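Local coordinates for cytolethal distending toxin protein B (Haemophilus ducreyi, PDB 1SR4) that probably acts as the DNase I-like nuclease subunit of a three-chain bacterial genotoxin, damaging host DNA, at residues I25-L30 against Q243-T249; P49-T55 against E67-W71; I202-T208 against I235-L239; I214-A218 against H252-F257. All coordinates share one frame. Residues are numbered along the deposited sequence.

Interaction 1. Residues I25-L30 against Q243-T249; sequences INVRQL and QLRSQIT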
loop_
_atom_site.group_PDB
_atom_site.type_symbol
_atom_site.label_atom_id
_atom_site.label_comp_id
_atom_site.label_asym_id
_atom_site.label_seq_id
_atom_site.Cartn_x
_atom_site.Cartn_y
_atom_site.Cartn_z
ATOM N N ILE B 25 -0.859 -1.523 7.955
ATOM C CA ILE B 25 0.311 -1.741 7.120
ATOM C C ILE B 25 0.143 -0.923 5.831
ATOM O O ILE B 25 0.812 0.100 5.640
ATOM C CB ILE B 25 0.484 -3.237 6.764
ATOM C CG1 ILE B 25 0.811 -4.023 8.039
ATOM C CG2 ILE B 25 1.593 -3.422 5.685
ATOM C CD1 ILE B 25 0.830 -5.531 7.846
ATOM N N ASN B 26 -0.792 -1.325 4.970
ATOM C CA ASN B 26 -0.959 -0.644 3.687
ATOM C C ASN B 26 -1.729 0.685 3.629
ATOM O O ASN B 26 -1.242 1.655 3.030
ATOM C CB ASN B 26 -1.559 -1.621 2.680
ATOM C CG ASN B 26 -0.711 -2.867 2.512
ATOM O OD1 ASN B 26 -1.157 -3.977 2.792
ATOM N ND2 ASN B 26 0.524 -2.687 2.059
ATOM N N VAL B 27 -2.924 0.749 4.210
ATOM C CA VAL B 27 -3.657 2.011 4.154
ATOM C C VAL B 27 -2.830 3.155 4.748
ATOM O O VAL B 27 -2.803 4.234 4.185
ATOM C CB VAL B 27 -5.017 1.925 4.864
ATOM C CG1 VAL B 27 -5.698 3.302 4.872
ATOM C CG2 VAL B 27 -5.909 0.936 4.129
ATOM N N ARG B 28 -2.141 2.921 5.865
ATOM C CA ARG B 28 -1.317 3.975 6.448
ATOM C C ARG B 28 -0.246 4.441 5.462
ATOM O O ARG B 28 0.004 5.629 5.326
ATOM C CB ARG B 28 -0.646 3.495 7.740
ATOM C CG ARG B 28 -1.628 3.065 8.826
ATOM C CD ARG B 28 -0.899 2.592 10.086
ATOM N NE ARG B 28 -0.345 3.725 10.786
ATOM C CZ ARG B 28 -0.818 4.203 11.924
ATOM N NH1 ARG B 28 -1.852 3.637 12.518
ATOM N NH2 ARG B 28 -0.276 5.286 12.429
ATOM N N GLN B 29 0.391 3.512 4.766
ATOM C CA GLN B 29 1.418 3.901 3.807
ATOM C C GLN B 29 0.857 4.663 2.600
ATOM O O GLN B 29 1.527 5.545 2.053
ATOM C CB GLN B 29 2.219 2.651 3.365
ATOM C CG GLN B 29 3.133 2.119 4.488
ATOM C CD GLN B 29 3.751 0.737 4.221
ATOM O OE1 GLN B 29 3.740 0.239 3.092
ATOM N NE2 GLN B 29 4.313 0.121 5.279
ATOM N N LEU B 30 -0.372 4.354 2.189
ATOM C CA LEU B 30 -0.960 5.046 1.040
ATOM C C LEU B 30 -1.257 6.517 1.355
ATOM O O LEU B 30 -1.309 7.366 0.456
ATOM C CB LEU B 30 -2.262 4.348 0.594
ATOM C CG LEU B 30 -2.121 2.875 0.169
ATOM C CD1 LEU B 30 -3.493 2.363 -0.253
ATOM C CD2 LEU B 30 -1.120 2.714 -0.988
ATOM N N GLN B 243 4.309 4.396 -2.913
ATOM C CA GLN B 243 3.920 4.501 -1.511
ATOM C C GLN B 243 4.244 3.265 -0.651
ATOM O O GLN B 243 4.302 3.366 0.582
ATOM C CB GLN B 243 2.423 4.787 -1.411
ATOM C CG GLN B 243 1.997 6.181 -1.860
ATOM C CD GLN B 243 2.717 7.300 -1.115
ATOM O OE1 GLN B 243 3.671 7.878 -1.628
ATOM N NE2 GLN B 243 2.262 7.605 0.101
ATOM N N LEU B 244 4.509 2.129 -1.296
ATOM C CA LEU B 244 4.761 0.877 -0.579
ATOM C C LEU B 244 6.127 0.708 0.099
ATOM O O LEU B 244 7.159 1.089 -0.448
ATOM C CB LEU B 244 4.508 -0.306 -1.527
ATOM C CG LEU B 244 3.213 -0.211 -2.347
ATOM C CD1 LEU B 244 3.035 -1.471 -3.175
ATOM C CD2 LEU B 244 2.017 -0.032 -1.423
ATOM N N ARG B 245 6.102 0.132 1.300
ATOM C CA ARG B 245 7.309 -0.151 2.086
ATOM C C ARG B 245 7.107 -1.551 2.681
ATOM O O ARG B 245 7.880 -1.991 3.517
ATOM C CB ARG B 245 7.442 0.844 3.234
ATOM C CG ARG B 245 7.259 2.317 2.839
ATOM C CD ARG B 245 8.437 2.837 2.052
ATOM N NE ARG B 245 8.356 4.294 1.845
ATOM C CZ ARG B 245 7.910 4.874 0.730
ATOM N NH1 ARG B 245 7.494 4.134 -0.296
ATOM N NH2 ARG B 245 7.888 6.198 0.634
ATOM N N SER B 246 6.057 -2.235 2.217
ATOM C CA SER B 246 5.673 -3.557 2.714
ATOM C C SER B 246 4.954 -4.385 1.661
ATOM O O SER B 246 4.583 -3.889 0.603
ATOM C CB SER B 246 4.665 -3.415 3.867
ATOM O OG SER B 246 5.188 -2.706 4.980
ATOM N N GLN B 247 4.726 -5.649 2.001
ATOM C CA GLN B 247 3.943 -6.539 1.161
ATOM C C GLN B 247 2.550 -5.880 1.078
ATOM O O GLN B 247 2.117 -5.196 2.028
ATOM C CB GLN B 247 3.806 -7.898 1.855
ATOM C CG GLN B 247 2.689 -8.806 1.330
ATOM C CD GLN B 247 2.915 -9.243 -0.105
ATOM O OE1 GLN B 247 3.126 -8.406 -0.996
ATOM N NE2 GLN B 247 2.868 -10.557 -0.345
ATOM N N ILE B 248 1.871 -6.046 -0.056
ATOM C CA ILE B 248 0.510 -5.532 -0.219
ATOM C C ILE B 248 -0.317 -6.689 0.310
ATOM O O ILE B 248 -0.244 -7.795 -0.230
ATOM C CB ILE B 248 0.162 -5.260 -1.701
ATOM C CG1 ILE B 248 1.083 -4.170 -2.249
ATOM C CG2 ILE B 248 -1.298 -4.779 -1.827
ATOM C CD1 ILE B 248 0.713 -3.711 -3.645
ATOM N N THR B 249 -1.087 -6.442 1.369
ATOM C CA THR B 249 -1.851 -7.505 2.014
ATOM C C THR B 249 -3.201 -7.948 1.428
ATOM O O THR B 249 -4.062 -8.461 2.152
ATOM C CB THR B 249 -2.031 -7.189 3.517
ATOM O OG1 THR B 249 -2.740 -5.956 3.670
ATOM C CG2 THR B 249 -0.679 -7.061 4.190
HETATM O O HOH W 1 4.406 5.423 1.996
#
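The side-chain amide of N26 makes the tightest links. Its OD1 accepts from T249 twice, from OG1 at 2.7 Å and from the backbone N at 2.8 Å, while ND2 donates to Q247 O at 3.0 Å, so one helix residue satisfies the backbone of the loop on both sides of I248. One turn further on, Q29 also accepts and donates: R245 N donates to Q29 OE1 at 3.0 Å, and Q29 NE2 to S246 OG at 3.0 Å. At the C-terminal end of the helix segment, Q243 NE2 gives a weak bond to Q29 O (2.9 Å) and has S32 as its stronger partner; a water lies 2.9 Å from Q29 O and 2.5 Å from Q243 O. Apolar packing is slight: I25 CG2 sits 3.6 Å from S246 CB, and L30 CD2 lies 4.2 Å from L244 CD2. Beyond the pair, Q247 also bonds to R19 of protein C, and R245 to S58 of subunit A. The irregular loop between strands 235-239 and 255-259 is thus held on helix 20-31 by two carboxamides, N26 on backbone N and O, Q29 on a backbone N and a hydroxyl: side-chain amides stand in for regular backbone pairing.

Interaction 2. Residues P49-T55 against E67-W71; sequences PSSAVRT and EEYTW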
loop_
_atom_site.group_PDB
_atom_site.type_symbol
_atom_site.label_atom_id
_atom_site.label_comp_id
_atom_site.label_asym_id
_atom_site.label_seq_id
_atom_site.Cartn_x
_atom_site.Cartn_y
_atom_site.Cartn_z
ATOM N N PRO B 49 -10.305 0.904 11.505
ATOM C CA PRO B 49 -9.199 0.706 12.448
ATOM C C PRO B 49 -9.814 0.809 13.847
ATOM O O PRO B 49 -10.728 1.610 14.054
ATOM C CB PRO B 49 -8.279 1.887 12.142
ATOM C CG PRO B 49 -8.505 2.103 10.647
ATOM C CD PRO B 49 -10.002 1.982 10.541
ATOM N N SER B 50 -9.329 0.023 14.804
ATOM C CA SER B 50 -9.910 0.074 16.147
ATOM C C SER B 50 -9.764 1.449 16.797
ATOM O O SER B 50 -10.565 1.810 17.643
ATOM C CB SER B 50 -9.282 -0.992 17.057
ATOM O OG SER B 50 -7.897 -0.746 17.220
ATOM N N SER B 51 -8.762 2.231 16.400
ATOM C CA SER B 51 -8.601 3.548 17.014
ATOM C C SER B 51 -9.450 4.652 16.368
ATOM O O SER B 51 -9.447 5.798 16.840
ATOM C CB SER B 51 -7.130 3.968 17.012
ATOM O OG SER B 51 -6.727 4.292 15.706
ATOM N N ALA B 52 -10.173 4.333 15.295
ATOM C CA ALA B 52 -11.027 5.340 14.653
ATOM C C ALA B 52 -12.166 5.734 15.593
ATOM O O ALA B 52 -12.744 4.891 16.286
ATOM C CB ALA B 52 -11.609 4.817 13.333
ATOM N N VAL B 53 -12.506 7.015 15.577
ATOM C CA VAL B 53 -13.542 7.534 16.448
ATOM C C VAL B 53 -14.720 8.134 15.693
ATOM O O VAL B 53 -14.555 8.982 14.826
ATOM C CB VAL B 53 -12.944 8.604 17.404
ATOM C CG1 VAL B 53 -14.011 9.105 18.377
ATOM C CG2 VAL B 53 -11.753 7.999 18.165
ATOM N N ARG B 54 -15.910 7.671 16.044
ATOM C CA ARG B 54 -17.153 8.137 15.442
ATOM C C ARG B 54 -17.407 9.593 15.830
ATOM O O ARG B 54 -17.323 9.935 17.004
ATOM C CB ARG B 54 -18.312 7.268 15.940
ATOM C CG ARG B 54 -19.678 7.668 15.406
ATOM C CD ARG B 54 -19.879 7.297 13.946
ATOM N NE ARG B 54 -21.257 7.561 13.533
ATOM C CZ ARG B 54 -21.689 8.698 12.991
ATOM N NH1 ARG B 54 -20.853 9.717 12.766
ATOM N NH2 ARG B 54 -22.978 8.825 12.699
ATOM N N THR B 55 -17.704 10.454 14.863
ATOM C CA THR B 55 -17.979 11.848 15.207
ATOM C C THR B 55 -19.469 11.962 15.521
ATOM O O THR B 55 -20.209 11.004 15.366
ATOM C CB THR B 55 -17.674 12.811 14.054
ATOM O OG1 THR B 55 -18.677 12.679 13.039
ATOM C CG2 THR B 55 -16.293 12.509 13.458
ATOM N N GLU B 67 -21.406 6.807 7.826
ATOM C CA GLU B 67 -21.025 7.486 9.056
ATOM C C GLU B 67 -19.663 8.142 8.919
ATOM O O GLU B 67 -18.839 7.720 8.106
ATOM C CB GLU B 67 -20.980 6.483 10.212
ATOM C CG GLU B 67 -22.287 5.774 10.490
ATOM C CD GLU B 67 -22.100 4.590 11.424
ATOM O OE1 GLU B 67 -21.271 3.703 11.120
ATOM O OE2 GLU B 67 -22.780 4.541 12.467
ATOM N N GLU B 68 -19.429 9.170 9.722
ATOM C CA GLU B 68 -18.155 9.877 9.699
ATOM C C GLU B 68 -17.315 9.524 10.931
ATOM O O GLU B 68 -17.834 9.479 12.051
ATOM C CB GLU B 68 -18.399 11.380 9.664
ATOM C CG GLU B 68 -17.132 12.229 9.588
ATOM C CD GLU B 68 -17.437 13.707 9.786
ATOM O OE1 GLU B 68 -17.856 14.072 10.897
ATOM O OE2 GLU B 68 -17.272 14.504 8.842
ATOM N N TYR B 69 -16.022 9.270 10.715
ATOM C CA TYR B 69 -15.081 8.951 11.789
ATOM C C TYR B 69 -13.815 9.775 11.578
ATOM O O TYR B 69 -13.590 10.310 10.493
ATOM C CB TYR B 69 -14.649 7.475 11.731
ATOM C CG TYR B 69 -15.710 6.470 12.093
ATOM C CD1 TYR B 69 -15.679 5.802 13.324
ATOM C CD2 TYR B 69 -16.741 6.182 11.209
ATOM C CE1 TYR B 69 -16.669 4.863 13.657
ATOM C CE2 TYR B 69 -17.728 5.253 11.527
ATOM C CZ TYR B 69 -17.689 4.598 12.750
ATOM O OH TYR B 69 -18.688 3.704 13.064
ATOM N N THR B 70 -13.005 9.879 12.629
ATOM C CA THR B 70 -11.700 10.508 12.514
ATOM C C THR B 70 -10.734 9.395 12.939
ATOM O O THR B 70 -11.076 8.507 13.740
ATOM C CB THR B 70 -11.495 11.754 13.427
ATOM O OG1 THR B 70 -11.690 11.399 14.799
ATOM C CG2 THR B 70 -12.444 12.890 13.016
ATOM N N TRP B 71 -9.534 9.428 12.384
ATOM C CA TRP B 71 -8.542 8.411 12.677
ATOM C C TRP B 71 -7.197 9.109 12.708
ATOM O O TRP B 71 -6.861 9.840 11.782
ATOM C CB TRP B 71 -8.589 7.346 11.580
ATOM C CG TRP B 71 -7.575 6.257 11.706
ATOM C CD1 TRP B 71 -7.133 5.666 12.850
ATOM C CD2 TRP B 71 -6.926 5.578 10.626
ATOM N NE1 TRP B 71 -6.249 4.656 12.556
ATOM C CE2 TRP B 71 -6.105 4.579 11.194
ATOM C CE3 TRP B 71 -6.966 5.712 9.232
ATOM C CZ2 TRP B 71 -5.323 3.718 10.415
ATOM C CZ3 TRP B 71 -6.191 4.855 8.454
ATOM C CH2 TRP B 71 -5.379 3.870 9.052
#
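R54 stretches its side chain along Y69, its partner in a non-hydrogen-bonded antiparallel pair. With chi1 t and chi2 p, it lays CD over the ring face, 3.9 Å from the Y69 centroid as a CH-pi contact, and carries the guanidinium on to E67, where NE and OE2 form a 3.5 Å salt bridge; NH1 donates to E68 O at 3.1 Å. T55, chi1 p, turns OG1 to E68 OE1 (2.7 Å), and its N reaches E68 O at 3.0 Å. E68 is extended, both chi1 and chi2 t, and its OE2 bridges to R57. V53 and T70 form the hydrogen-bonded pair, with N to O at 2.8 Å each way. The type I turn P49-A52 sets P49 on a face of the W71 indole (W71 chi1 t), P49 CG 3.6 Å from the six-membered ring centroid. Outermost in this chain's eight-stranded mixed sheet, strand 53-54 relies on few backbone bonds to antiparallel 67-72; charge, hydroxyl and CH-pi contacts extend its grip at both ends.

Interaction 3. Residues I202-T208 against I235-L239; sequences IAPTEPT and IGASL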
loop_
_atom_site.group_PDB
_atom_site.type_symbol
_atom_site.label_atom_id
_atom_site.label_comp_id
_atom_site.label_asym_id
_atom_site.label_seq_id
_atom_site.Cartn_x
_atom_site.Cartn_y
_atom_site.Cartn_z
ATOM N N ILE B 202 -10.050 6.488 -16.787
ATOM C CA ILE B 202 -8.615 6.635 -16.542
ATOM C C ILE B 202 -8.182 5.363 -15.819
ATOM O O ILE B 202 -8.616 5.108 -14.682
ATOM C CB ILE B 202 -8.286 7.877 -15.649
ATOM C CG1 ILE B 202 -8.605 9.183 -16.394
ATOM C CG2 ILE B 202 -6.795 7.928 -15.357
ATOM C CD1 ILE B 202 -10.049 9.546 -16.397
ATOM N N ALA B 203 -7.318 4.582 -16.467
ATOM C CA ALA B 203 -6.873 3.307 -15.899
ATOM C C ALA B 203 -5.431 2.908 -16.204
ATOM O O ALA B 203 -4.864 3.316 -17.206
ATOM C CB ALA B 203 -7.814 2.185 -16.386
ATOM N N PRO B 204 -4.820 2.098 -15.331
ATOM C CA PRO B 204 -3.435 1.672 -15.593
ATOM C C PRO B 204 -3.486 0.699 -16.762
ATOM O O PRO B 204 -4.561 0.259 -17.150
ATOM C CB PRO B 204 -3.035 0.901 -14.332
ATOM C CG PRO B 204 -4.129 1.192 -13.310
ATOM C CD PRO B 204 -5.368 1.468 -14.114
ATOM N N THR B 205 -2.326 0.372 -17.324
ATOM C CA THR B 205 -2.243 -0.629 -18.385
ATOM C C THR B 205 -1.527 -1.825 -17.746
ATOM O O THR B 205 -1.257 -2.828 -18.404
ATOM C CB THR B 205 -1.408 -0.164 -19.601
ATOM O OG1 THR B 205 -0.115 0.254 -19.155
ATOM C CG2 THR B 205 -2.112 0.976 -20.339
ATOM N N GLU B 206 -1.180 -1.687 -16.466
ATOM C CA GLU B 206 -0.551 -2.772 -15.727
ATOM C C GLU B 206 -1.639 -3.427 -14.871
ATOM O O GLU B 206 -2.584 -2.779 -14.462
ATOM C CB GLU B 206 0.536 -2.256 -14.787
ATOM C CG GLU B 206 1.759 -1.657 -15.456
ATOM C CD GLU B 206 2.869 -1.435 -14.453
ATOM O OE1 GLU B 206 2.944 -0.339 -13.857
ATOM O OE2 GLU B 206 3.658 -2.380 -14.238
ATOM N N PRO B 207 -1.498 -4.722 -14.585
ATOM C CA PRO B 207 -2.472 -5.460 -13.770
ATOM C C PRO B 207 -2.721 -4.780 -12.408
ATOM O O PRO B 207 -1.805 -4.179 -11.834
ATOM C CB PRO B 207 -1.808 -6.829 -13.608
ATOM C CG PRO B 207 -1.030 -6.987 -14.900
ATOM C CD PRO B 207 -0.431 -5.608 -15.093
ATOM N N THR B 208 -3.960 -4.828 -11.915
ATOM C CA THR B 208 -4.259 -4.249 -10.589
ATOM C C THR B 208 -4.720 -5.362 -9.655
ATOM O O THR B 208 -5.128 -5.104 -8.523
ATOM C CB THR B 208 -5.383 -3.180 -10.609
ATOM O OG1 THR B 208 -6.644 -3.809 -10.879
ATOM C CG2 THR B 208 -5.104 -2.118 -11.671
ATOM N N ILE B 235 -5.012 13.869 -15.929
ATOM C CA ILE B 235 -4.933 12.995 -14.763
ATOM C C ILE B 235 -4.559 11.609 -15.267
ATOM O O ILE B 235 -5.198 11.086 -16.168
ATOM C CB ILE B 235 -6.275 12.938 -14.017
ATOM C CG1 ILE B 235 -6.615 14.331 -13.472
ATOM C CG2 ILE B 235 -6.205 11.903 -12.878
ATOM C CD1 ILE B 235 -7.933 14.398 -12.659
ATOM N N GLY B 236 -3.497 11.027 -14.713
ATOM C CA GLY B 236 -3.086 9.703 -15.148
ATOM C C GLY B 236 -3.237 8.665 -14.045
ATOM O O GLY B 236 -3.070 8.983 -12.856
ATOM N N ALA B 237 -3.550 7.425 -14.425
ATOM C CA ALA B 237 -3.692 6.343 -13.448
ATOM C C ALA B 237 -2.374 5.585 -13.375
ATOM O O ALA B 237 -1.669 5.468 -14.369
ATOM C CB ALA B 237 -4.809 5.394 -13.861
ATOM N N SER B 238 -2.043 5.058 -12.203
ATOM C CA SER B 238 -0.798 4.316 -12.054
ATOM C C SER B 238 -0.887 3.437 -10.817
ATOM O O SER B 238 -1.563 3.809 -9.860
ATOM C CB SER B 238 0.357 5.310 -11.883
ATOM O OG SER B 238 1.585 4.651 -11.659
ATOM N N LEU B 239 -0.272 2.255 -10.836
ATOM C CA LEU B 239 -0.265 1.452 -9.610
ATOM C C LEU B 239 0.471 2.397 -8.651
ATOM O O LEU B 239 1.459 3.023 -9.042
ATOM C CB LEU B 239 0.533 0.151 -9.799
ATOM C CG LEU B 239 -0.024 -0.816 -10.858
ATOM C CD1 LEU B 239 0.792 -2.101 -10.889
ATOM C CD2 LEU B 239 -1.496 -1.123 -10.531
HETATM O O HOH W 2 -2.364 5.029 -17.437
HETATM O O HOH W 3 0.802 1.430 -13.561
#
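This is apolar packing between the two sheets of the fold: the segment I202-T208, which leaves edge strand 200-202 of one sheet, packs against strand 235-239, the edge of the other. A237 is the centre of it. Its CB lies 3.6 Å from I202 CG2, 3.5 Å from A203 C and 4.0 Å from P204 CD, close enough for the small methyl to nest against the bend of the chain. I202 CG2 also comes within 3.4 Å of A237 N. Further along, L239, its chi1 m and chi2 t, brings its end into the curve of the loop, with CD1 3.9 Å from E206 CB and CD2 3.3 Å from P207 O and 3.9 Å from T208 CG2. Two waters join the segments. One donates to A203 O (3.0 Å) and A237 O (3.2 Å); the other accepts from L239 N (3.0 Å) and donates to E206 OE1 (2.8 Å). Subunit A approaches here too, its E108 accepting from T205 and its P146 packing on L239. The seam is hydrophobic: aliphatic groups pack on one another and on the backbone, waters bridge polar atoms, and P207 O, buried against L239 CD2, lacks a polar partner.

Interaction 4. Residues I214-A218 against H252-F257; sequences ILDYA and HFPVSF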
loop_
_atom_site.group_PDB
_atom_site.type_symbol
_atom_site.label_atom_id
_atom_site.label_comp_id
_atom_site.label_asym_id
_atom_site.label_seq_id
_atom_site.Cartn_x
_atom_site.Cartn_y
_atom_site.Cartn_z
ATOM N N ILE B 214 -6.970 -6.027 -15.103
ATOM C CA ILE B 214 -7.019 -4.614 -14.734
ATOM C C ILE B 214 -8.482 -4.409 -14.298
ATOM O O ILE B 214 -9.388 -4.309 -15.136
ATOM C CB ILE B 214 -6.665 -3.696 -15.938
ATOM C CG1 ILE B 214 -5.240 -4.000 -16.428
ATOM C CG2 ILE B 214 -6.735 -2.227 -15.509
ATOM C CD1 ILE B 214 -4.911 -3.432 -17.801
ATOM N N LEU B 215 -8.702 -4.354 -12.982
ATOM C CA LEU B 215 -10.051 -4.235 -12.419
ATOM C C LEU B 215 -10.317 -2.954 -11.622
ATOM O O LEU B 215 -11.473 -2.599 -11.383
ATOM C CB LEU B 215 -10.304 -5.427 -11.493
ATOM C CG LEU B 215 -10.026 -6.840 -12.037
ATOM C CD1 LEU B 215 -10.086 -7.852 -10.888
ATOM C CD2 LEU B 215 -11.043 -7.193 -13.150
ATOM N N ASP B 216 -9.249 -2.270 -11.224
ATOM C CA ASP B 216 -9.346 -1.078 -10.394
ATOM C C ASP B 216 -8.895 0.171 -11.123
ATOM O O ASP B 216 -7.735 0.291 -11.522
ATOM C CB ASP B 216 -8.489 -1.290 -9.152
ATOM C CG ASP B 216 -8.853 -2.571 -8.416
ATOM O OD1 ASP B 216 -9.884 -2.565 -7.697
ATOM O OD2 ASP B 216 -8.121 -3.583 -8.575
ATOM N N TYR B 217 -9.821 1.107 -11.296
ATOM C CA TYR B 217 -9.493 2.334 -11.991
ATOM C C TYR B 217 -10.559 3.382 -11.723
ATOM O O TYR B 217 -11.297 3.293 -10.739
ATOM C CB TYR B 217 -9.322 2.070 -13.501
ATOM C CG TYR B 217 -10.416 1.228 -14.134
ATOM C CD1 TYR B 217 -11.528 1.822 -14.735
ATOM C CD2 TYR B 217 -10.329 -0.169 -14.147
ATOM C CE1 TYR B 217 -12.534 1.040 -15.341
ATOM C CE2 TYR B 217 -11.323 -0.958 -14.743
ATOM C CZ TYR B 217 -12.422 -0.348 -15.334
ATOM O OH TYR B 217 -13.418 -1.123 -15.887
ATOM N N ALA B 218 -10.627 4.385 -12.579
ATOM C CA ALA B 218 -11.601 5.443 -12.377
ATOM C C ALA B 218 -12.292 5.904 -13.653
ATOM O O ALA B 218 -11.835 5.632 -14.767
ATOM C CB ALA B 218 -10.911 6.642 -11.708
ATOM N N HIS B 252 -5.206 -7.219 -4.594
ATOM C CA HIS B 252 -5.347 -6.033 -5.434
ATOM C C HIS B 252 -4.210 -5.064 -5.134
ATOM O O HIS B 252 -3.750 -4.948 -3.989
ATOM C CB HIS B 252 -6.670 -5.314 -5.161
ATOM C CG HIS B 252 -7.882 -6.049 -5.646
ATOM N ND1 HIS B 252 -8.501 -5.756 -6.842
ATOM C CD2 HIS B 252 -8.583 -7.071 -5.098
ATOM C CE1 HIS B 252 -9.534 -6.565 -7.011
ATOM N NE2 HIS B 252 -9.605 -7.374 -5.966
ATOM N N PHE B 253 -3.769 -4.360 -6.165
ATOM C CA PHE B 253 -2.702 -3.379 -6.012
ATOM C C PHE B 253 -3.368 -2.002 -5.938
ATOM O O PHE B 253 -4.319 -1.726 -6.670
ATOM C CB PHE B 253 -1.760 -3.462 -7.218
ATOM C CG PHE B 253 -0.961 -4.742 -7.263
ATOM C CD1 PHE B 253 0.280 -4.819 -6.641
ATOM C CD2 PHE B 253 -1.478 -5.875 -7.865
ATOM C CE1 PHE B 253 0.993 -6.010 -6.613
ATOM C CE2 PHE B 253 -0.779 -7.073 -7.846
ATOM C CZ PHE B 253 0.467 -7.138 -7.213
ATOM N N PRO B 254 -2.894 -1.128 -5.041
ATOM C CA PRO B 254 -3.511 0.196 -4.953
ATOM C C PRO B 254 -3.222 0.954 -6.249
ATOM O O PRO B 254 -2.189 0.745 -6.885
ATOM C CB PRO B 254 -2.841 0.813 -3.720
ATOM C CG PRO B 254 -1.497 0.172 -3.705
ATOM C CD PRO B 254 -1.782 -1.271 -4.087
ATOM N N VAL B 255 -4.147 1.818 -6.641
ATOM C CA VAL B 255 -4.011 2.595 -7.870
ATOM C C VAL B 255 -4.197 4.074 -7.537
ATOM O O VAL B 255 -5.107 4.416 -6.787
ATOM C CB VAL B 255 -5.093 2.174 -8.877
ATOM C CG1 VAL B 255 -4.982 3.021 -10.163
ATOM C CG2 VAL B 255 -4.938 0.677 -9.191
ATOM N N SER B 256 -3.343 4.942 -8.074
ATOM C CA SER B 256 -3.468 6.366 -7.793
ATOM C C SER B 256 -3.819 7.134 -9.064
ATOM O O SER B 256 -3.596 6.649 -10.176
ATOM C CB SER B 256 -2.162 6.898 -7.197
ATOM O OG SER B 256 -1.126 6.703 -8.141
ATOM N N PHE B 257 -4.382 8.326 -8.887
ATOM C CA PHE B 257 -4.797 9.179 -9.993
ATOM C C PHE B 257 -4.240 10.546 -9.602
ATOM O O PHE B 257 -4.709 11.163 -8.654
ATOM C CB PHE B 257 -6.333 9.181 -10.080
ATOM C CG PHE B 257 -6.921 7.793 -10.152
ATOM C CD1 PHE B 257 -7.045 7.130 -11.370
ATOM C CD2 PHE B 257 -7.234 7.104 -8.982
ATOM C CE1 PHE B 257 -7.463 5.795 -11.421
ATOM C CE2 PHE B 257 -7.655 5.766 -9.020
ATOM C CZ PHE B 257 -7.769 5.110 -10.229
#
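A histidine-carboxylate hydrogen bond, of the kind found at the active sites of DNase I-like nucleases, heads this contact and probably marks the catalytic end of the central sandwich. H252 ND1 donates to D216 OD2 at 2.8 Å, almost straight at 165°, with the carboxylate oxygen near the plane of the imidazole, which helps orient the ring. D216 OD2 is held a second time by T208, whose OG1 also bonds to L215 N. L215 CD1 stands 4.1 Å from H252 CE1 beside this pair. Away from it, V255 CG2 covers D216 CB (4.1 Å) and the carbonyl D216 O (3.7 Å), which is left without a polar partner; then the methyl of A218 lies over the face of F257, CB 3.9 Å from the ring centroid, a CH-pi contact. Strands 216-218 and 255-257 run nearly parallel, at 12°, but their axes are 7.6 Å apart at closest approach, too far for backbone pairing; they belong to facing sheets. M173 and V175 of strand 171-175 share the packing around A218 and F257, strand 235-239 adds I235 and A237 against F257, and from strand 7-11 T9 touches V255 and F257, while N11 touches H252.

How the interactions relate
From the N terminus, helix 20-31 supplies the first half of interaction 1, which closes only when the chain returns at 243-249, so the long loop between them encloses interactions 2 and 3. Interaction 2 closes a short loop, pairing strand 53-54 with 67-71 at one edge of the larger sheet; W71 packs on V27 and R28 of the helix. Interaction 3 joins 202-208, leaving the smaller sheet's edge, to 235-239, the larger sheet's other edge strand, about 30 Å from interaction 2 between centres. Interaction 4 crosses both 1 and 3: 214-218 lies inside their loops, while 252-257 follows them. Through T208-D216 and I248-F253, interactions 1, 3 and 4 join the helix, both sheets and the probable active site.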